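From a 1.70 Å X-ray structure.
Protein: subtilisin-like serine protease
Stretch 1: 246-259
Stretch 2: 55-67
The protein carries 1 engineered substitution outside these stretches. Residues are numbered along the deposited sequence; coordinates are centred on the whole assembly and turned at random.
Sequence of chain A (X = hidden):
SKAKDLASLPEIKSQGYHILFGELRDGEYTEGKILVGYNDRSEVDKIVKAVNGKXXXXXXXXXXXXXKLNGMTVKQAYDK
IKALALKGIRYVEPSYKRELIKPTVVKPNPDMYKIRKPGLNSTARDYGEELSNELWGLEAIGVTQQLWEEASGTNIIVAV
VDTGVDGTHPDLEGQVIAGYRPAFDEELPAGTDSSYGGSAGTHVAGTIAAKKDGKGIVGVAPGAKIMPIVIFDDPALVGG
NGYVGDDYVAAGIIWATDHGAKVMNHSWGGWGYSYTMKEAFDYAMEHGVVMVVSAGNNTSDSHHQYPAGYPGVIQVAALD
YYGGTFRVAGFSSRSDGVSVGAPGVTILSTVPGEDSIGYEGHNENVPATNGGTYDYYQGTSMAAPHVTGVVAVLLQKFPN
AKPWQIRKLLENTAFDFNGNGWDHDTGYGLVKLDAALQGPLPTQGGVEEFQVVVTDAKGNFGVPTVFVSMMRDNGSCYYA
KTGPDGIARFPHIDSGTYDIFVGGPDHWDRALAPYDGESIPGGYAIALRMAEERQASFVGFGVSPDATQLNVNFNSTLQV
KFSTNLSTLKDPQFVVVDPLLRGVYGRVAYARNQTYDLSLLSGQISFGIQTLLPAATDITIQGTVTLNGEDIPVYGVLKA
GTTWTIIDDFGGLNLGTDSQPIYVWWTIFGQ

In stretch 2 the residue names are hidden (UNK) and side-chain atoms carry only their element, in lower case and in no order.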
# COMPACT_ATOMS: atom_id res chain seq x y z
N ASP A 246 0.13 -7.51 -7.78
CA ASP A 246 0.85 -7.02 -6.60
C ASP A 246 1.91 -8.01 -6.13
O ASP A 246 2.97 -7.62 -5.62
CB ASP A 246 -0.12 -6.73 -5.46
CG ASP A 246 -1.00 -5.51 -5.71
OD1 ASP A 246 -0.67 -4.67 -6.57
OD2 ASP A 246 -2.02 -5.38 -5.00
N ASP A 247 1.63 -9.30 -6.30
CA ASP A 247 2.59 -10.33 -5.92
C ASP A 247 3.83 -10.30 -6.81
O ASP A 247 4.95 -10.36 -6.29
CB ASP A 247 1.93 -11.73 -5.90
CG ASP A 247 1.18 -12.06 -7.19
OD1 ASP A 247 0.83 -11.14 -7.96
OD2 ASP A 247 0.91 -13.26 -7.43
N TYR A 248 3.67 -10.18 -8.13
CA TYR A 248 4.86 -10.16 -8.97
C TYR A 248 5.62 -8.83 -8.86
O TYR A 248 6.84 -8.81 -9.02
CB TYR A 248 4.50 -10.49 -10.43
CG TYR A 248 4.13 -11.96 -10.61
CD1 TYR A 248 2.80 -12.37 -10.66
CD2 TYR A 248 5.12 -12.94 -10.68
CE1 TYR A 248 2.47 -13.73 -10.77
CE2 TYR A 248 4.80 -14.30 -10.79
CZ TYR A 248 3.48 -14.68 -10.83
OH TYR A 248 3.16 -16.02 -10.94
N VAL A 249 4.91 -7.74 -8.58
CA VAL A 249 5.60 -6.46 -8.38
C VAL A 249 6.47 -6.59 -7.12
O VAL A 249 7.64 -6.18 -7.11
CB VAL A 249 4.61 -5.29 -8.20
CG1 VAL A 249 5.37 -4.03 -7.76
CG2 VAL A 249 3.89 -5.01 -9.55
N ALA A 250 5.92 -7.17 -6.05
CA ALA A 250 6.70 -7.37 -4.83
C ALA A 250 7.95 -8.20 -5.16
O ALA A 250 9.06 -7.89 -4.69
CB ALA A 250 5.84 -8.07 -3.75
N ALA A 251 7.79 -9.25 -5.96
CA ALA A 251 8.94 -10.07 -6.35
C ALA A 251 9.97 -9.22 -7.09
O ALA A 251 11.16 -9.37 -6.86
CB ALA A 251 8.49 -11.21 -7.26
N GLY A 252 9.51 -8.35 -7.98
CA GLY A 252 10.43 -7.49 -8.72
C GLY A 252 11.14 -6.48 -7.83
O GLY A 252 12.32 -6.18 -8.03
N ILE A 253 10.42 -5.94 -6.85
CA ILE A 253 11.01 -4.96 -5.92
C ILE A 253 12.03 -5.65 -5.04
O ILE A 253 13.11 -5.12 -4.78
CB ILE A 253 9.92 -4.31 -5.04
CG1 ILE A 253 9.14 -3.29 -5.89
CG2 ILE A 253 10.53 -3.62 -3.81
CD1 ILE A 253 7.88 -2.76 -5.20
N ILE A 254 11.69 -6.85 -4.59
CA ILE A 254 12.63 -7.61 -3.76
C ILE A 254 13.88 -7.97 -4.58
O ILE A 254 15.02 -7.85 -4.11
CB ILE A 254 11.98 -8.92 -3.23
CG1 ILE A 254 11.17 -8.65 -1.95
CG2 ILE A 254 13.09 -9.91 -2.83
CD1 ILE A 254 10.14 -7.54 -2.01
N TRP A 255 13.68 -8.41 -5.82
CA TRP A 255 14.79 -8.75 -6.70
C TRP A 255 15.70 -7.54 -6.89
O TRP A 255 16.93 -7.63 -6.76
CB TRP A 255 14.26 -9.19 -8.06
CG TRP A 255 15.26 -9.85 -8.95
CD1 TRP A 255 15.50 -11.20 -9.07
CD2 TRP A 255 16.13 -9.20 -9.89
NE1 TRP A 255 16.47 -11.42 -10.03
CE2 TRP A 255 16.87 -10.22 -10.54
CE3 TRP A 255 16.37 -7.86 -10.23
CZ2 TRP A 255 17.83 -9.93 -11.53
CZ3 TRP A 255 17.32 -7.57 -11.22
CH2 TRP A 255 18.04 -8.60 -11.85
N ALA A 256 15.10 -6.39 -7.19
CA ALA A 256 15.89 -5.17 -7.42
C ALA A 256 16.70 -4.78 -6.19
O ALA A 256 17.85 -4.35 -6.29
CB ALA A 256 14.97 -4.02 -7.82
N THR A 257 16.07 -4.88 -5.02
CA THR A 257 16.73 -4.55 -3.77
C THR A 257 17.90 -5.51 -3.53
O THR A 257 19.01 -5.09 -3.19
CB THR A 257 15.76 -4.68 -2.58
OG1 THR A 257 14.68 -3.75 -2.75
CG2 THR A 257 16.48 -4.41 -1.25
N ASP A 258 17.63 -6.79 -3.70
CA ASP A 258 18.63 -7.83 -3.48
C ASP A 258 19.79 -7.73 -4.47
O ASP A 258 20.90 -8.17 -4.16
CB ASP A 258 18.02 -9.22 -3.60
CG ASP A 258 17.15 -9.58 -2.42
OD1 ASP A 258 17.13 -8.84 -1.41
OD2 ASP A 258 16.47 -10.63 -2.50
N HIS A 259 19.52 -7.16 -5.64
CA HIS A 259 20.55 -7.03 -6.66
C HIS A 259 21.19 -5.66 -6.73
O HIS A 259 21.79 -5.31 -7.75
CB HIS A 259 19.98 -7.44 -8.03
CG HIS A 259 19.78 -8.92 -8.16
ND1 HIS A 259 20.61 -9.71 -8.92
CD2 HIS A 259 18.91 -9.76 -7.55
CE1 HIS A 259 20.28 -10.98 -8.75
NE2 HIS A 259 19.25 -11.04 -7.93
N UNK A 55 0.34 -23.03 -5.42
CA UNK A 55 1.30 -21.98 -5.11
C UNK A 55 2.00 -21.61 -6.41
O UNK A 55 2.53 -22.48 -7.09
c UNK A 55 2.36 -22.48 -4.10
c UNK A 55 1.71 -22.76 -2.76
c UNK A 55 3.46 -21.44 -3.94
N UNK A 56 1.98 -20.32 -6.77
CA UNK A 56 2.63 -19.88 -8.00
C UNK A 56 3.82 -18.97 -7.76
O UNK A 56 4.62 -18.75 -8.66
c UNK A 56 0.94 -18.04 -8.17
c UNK A 56 1.64 -19.15 -8.93
c UNK A 56 0.61 -20.14 -9.48
N UNK A 57 3.94 -18.43 -6.54
CA UNK A 57 5.05 -17.55 -6.21
C UNK A 57 5.33 -17.65 -4.73
O UNK A 57 4.41 -17.64 -3.91
c UNK A 57 7.01 -15.27 -7.20
c UNK A 57 5.80 -15.04 -6.31
c UNK A 57 4.72 -16.09 -6.56
c UNK A 57 5.19 -13.67 -6.59
N UNK A 58 6.61 -17.76 -4.40
CA UNK A 58 7.05 -17.80 -3.02
C UNK A 58 8.03 -16.64 -2.87
O UNK A 58 8.97 -16.52 -3.65
o UNK A 58 6.60 -22.30 -1.50
c UNK A 58 6.78 -21.07 -1.44
o UNK A 58 6.89 -20.45 -0.36
c UNK A 58 7.77 -19.10 -2.69
c UNK A 58 6.87 -20.31 -2.76
N UNK A 59 7.79 -15.79 -1.87
CA UNK A 59 8.64 -14.64 -1.62
C UNK A 59 9.03 -14.67 -0.15
O UNK A 59 8.51 -13.92 0.65
c UNK A 59 6.72 -11.90 -3.55
c UNK A 59 7.88 -13.35 -1.91
c UNK A 59 8.93 -12.95 -4.14
c UNK A 59 7.60 -13.13 -3.39
N UNK A 60 9.96 -15.56 0.21
CA UNK A 60 10.37 -15.65 1.61
C UNK A 60 10.92 -14.38 2.25
O UNK A 60 10.78 -14.21 3.46
c UNK A 60 10.72 -16.49 -0.64
c UNK A 60 11.89 -16.87 0.24
c UNK A 60 11.34 -16.84 1.62
N UNK A 61 11.51 -13.49 1.44
CA UNK A 61 12.07 -12.24 1.97
C UNK A 61 11.03 -11.40 2.69
O UNK A 61 11.39 -10.65 3.60
c UNK A 61 12.73 -11.43 0.85
o UNK A 61 14.17 -12.92 -1.42
c UNK A 61 12.97 -12.96 -1.12
n UNK A 61 12.23 -14.01 -1.30
c UNK A 61 12.25 -11.76 -0.52
N UNK A 62 9.76 -11.50 2.29
CA UNK A 62 8.68 -10.78 2.98
C UNK A 62 7.57 -11.75 3.43
O UNK A 62 6.43 -11.35 3.68
c UNK A 62 6.66 -9.14 0.01
c UNK A 62 9.10 -8.55 1.84
c UNK A 62 8.05 -9.63 2.12
c UNK A 62 7.45 -10.19 0.83
N UNK A 63 7.92 -13.03 3.52
CA UNK A 63 6.98 -14.06 3.97
C UNK A 63 5.61 -14.01 3.29
O UNK A 63 4.57 -13.90 3.95
c UNK A 63 8.05 -14.42 6.28
c UNK A 63 8.84 -14.86 8.65
c UNK A 63 6.82 -13.99 5.49
c UNK A 63 7.83 -14.15 7.76
n UNK A 63 8.75 -16.35 8.51
N UNK A 64 5.63 -14.13 1.97
CA UNK A 64 4.41 -14.11 1.17
C UNK A 64 4.40 -15.28 0.21
O UNK A 64 5.44 -15.67 -0.32
c UNK A 64 3.95 -11.64 1.22
c UNK A 64 4.29 -12.82 0.32
c UNK A 64 3.20 -12.97 -0.74
N UNK A 65 3.23 -15.87 0.04
CA UNK A 65 3.03 -16.95 -0.91
C UNK A 65 1.79 -16.53 -1.70
O UNK A 65 0.80 -16.12 -1.09
c UNK A 65 2.32 -19.32 -1.31
c UNK A 65 2.69 -18.30 -0.24
c UNK A 65 3.86 -18.81 0.59
N UNK A 66 1.84 -16.60 -3.02
CA UNK A 66 0.67 -16.26 -3.83
C UNK A 66 0.07 -17.61 -4.24
O UNK A 66 0.79 -18.51 -4.65
c UNK A 66 1.08 -15.45 -5.07
o UNK A 66 1.90 -16.23 -5.92
N UNK A 67 -1.25 -17.73 -4.10
CA UNK A 67 -1.96 -18.97 -4.41
C UNK A 67 -3.02 -18.80 -5.48
O UNK A 67 -3.92 -17.98 -5.35
c UNK A 67 -2.26 -20.11 -0.69
c UNK A 67 -2.67 -19.52 -3.15
c UNK A 67 -3.41 -20.83 -3.47
c UNK A 67 -1.65 -19.70 -2.02

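Position 55 has three side-chain carbons, one carrying the other two, and lies out of reach of the helix; this is Val55, whose beta-branching suits an extended strand. Position 56 repeats the pattern, one carbon bearing two, with its CB 4.0 Å from Tyr248 OH. It is Val56, a compact apolar neighbour for the end of the tyrosine.

Position 57 has four carbons, forked at the second. One tip lies over a face of the Tyr248 ring and also meets the helix backbone. The late fork identifies Leu57; its CD2 is 3.3 Å from Asp247 O and 4.2 Å from Ala251 CB, a reach that suits a side chain branching beyond CB.

At position 58 three carbons end in two oxygens, and none touches the helix: Glu58, a charged residue on an exposed site. Position 59 again has four carbons forked at the second, packed against two alanines. It is Leu59, and its fork fits the small methyls, with CD1 3.9 Å from Ala250 CB and CD2 3.6 Å from Ala251 CB.

Position 60 has three carbons closing a ring onto its own backbone nitrogen, so it is Pro60; its phi of -58° suits the 3-10 segment that starts here. Position 61 carries three carbons, the third bearing one oxygen and one nitrogen, and meets Ile254 and Asp258: Gln61, polar and partly exposed. Its CG approaches Ile254 CG2 tightly, at 3.1 Å, while its OE1 lies 3.4 Å from Asp258 OD2, a pairing of two acceptors that makes no hydrogen bond.

Position 62 has four carbons forked at the first, one arm two carbons long, packed against Ala250 and Ile254: Ile62. A branched apolar chain suits this buried site, with CD1 4.0 Å from Ala250 CB and CG2 4.1 Å from Ile254 CD1. Position 63 is a row of four carbons ending in nitrogen, clear of the helix: Lys63, whose long charged chain suits an exposed turn, its NZ hydrogen-bonded elsewhere in the structure.

Positions 64 and 65 each have one carbon bearing two. They are Val64 and Val65, beta-branched residues in the returning strand, and the latter points away from the helix. Position 66 has one carbon then one oxygen, and its CB lies 3.2 Å from Asp247 OD2: Ser66, a short side chain where the strand runs close to the helix. Position 67, four carbons forked at the first with one longer arm, points away; it is Ile67, beta-branched and apolar as suits a buried strand.

The contact works chiefly by apolar packing, with no clear hydrogen bond across it. Ala250 and Ala251 leave room for Leu57, Leu59 and Ile62 to come close.

Stretch 2 (55-67) VVLELPQIKVVSI
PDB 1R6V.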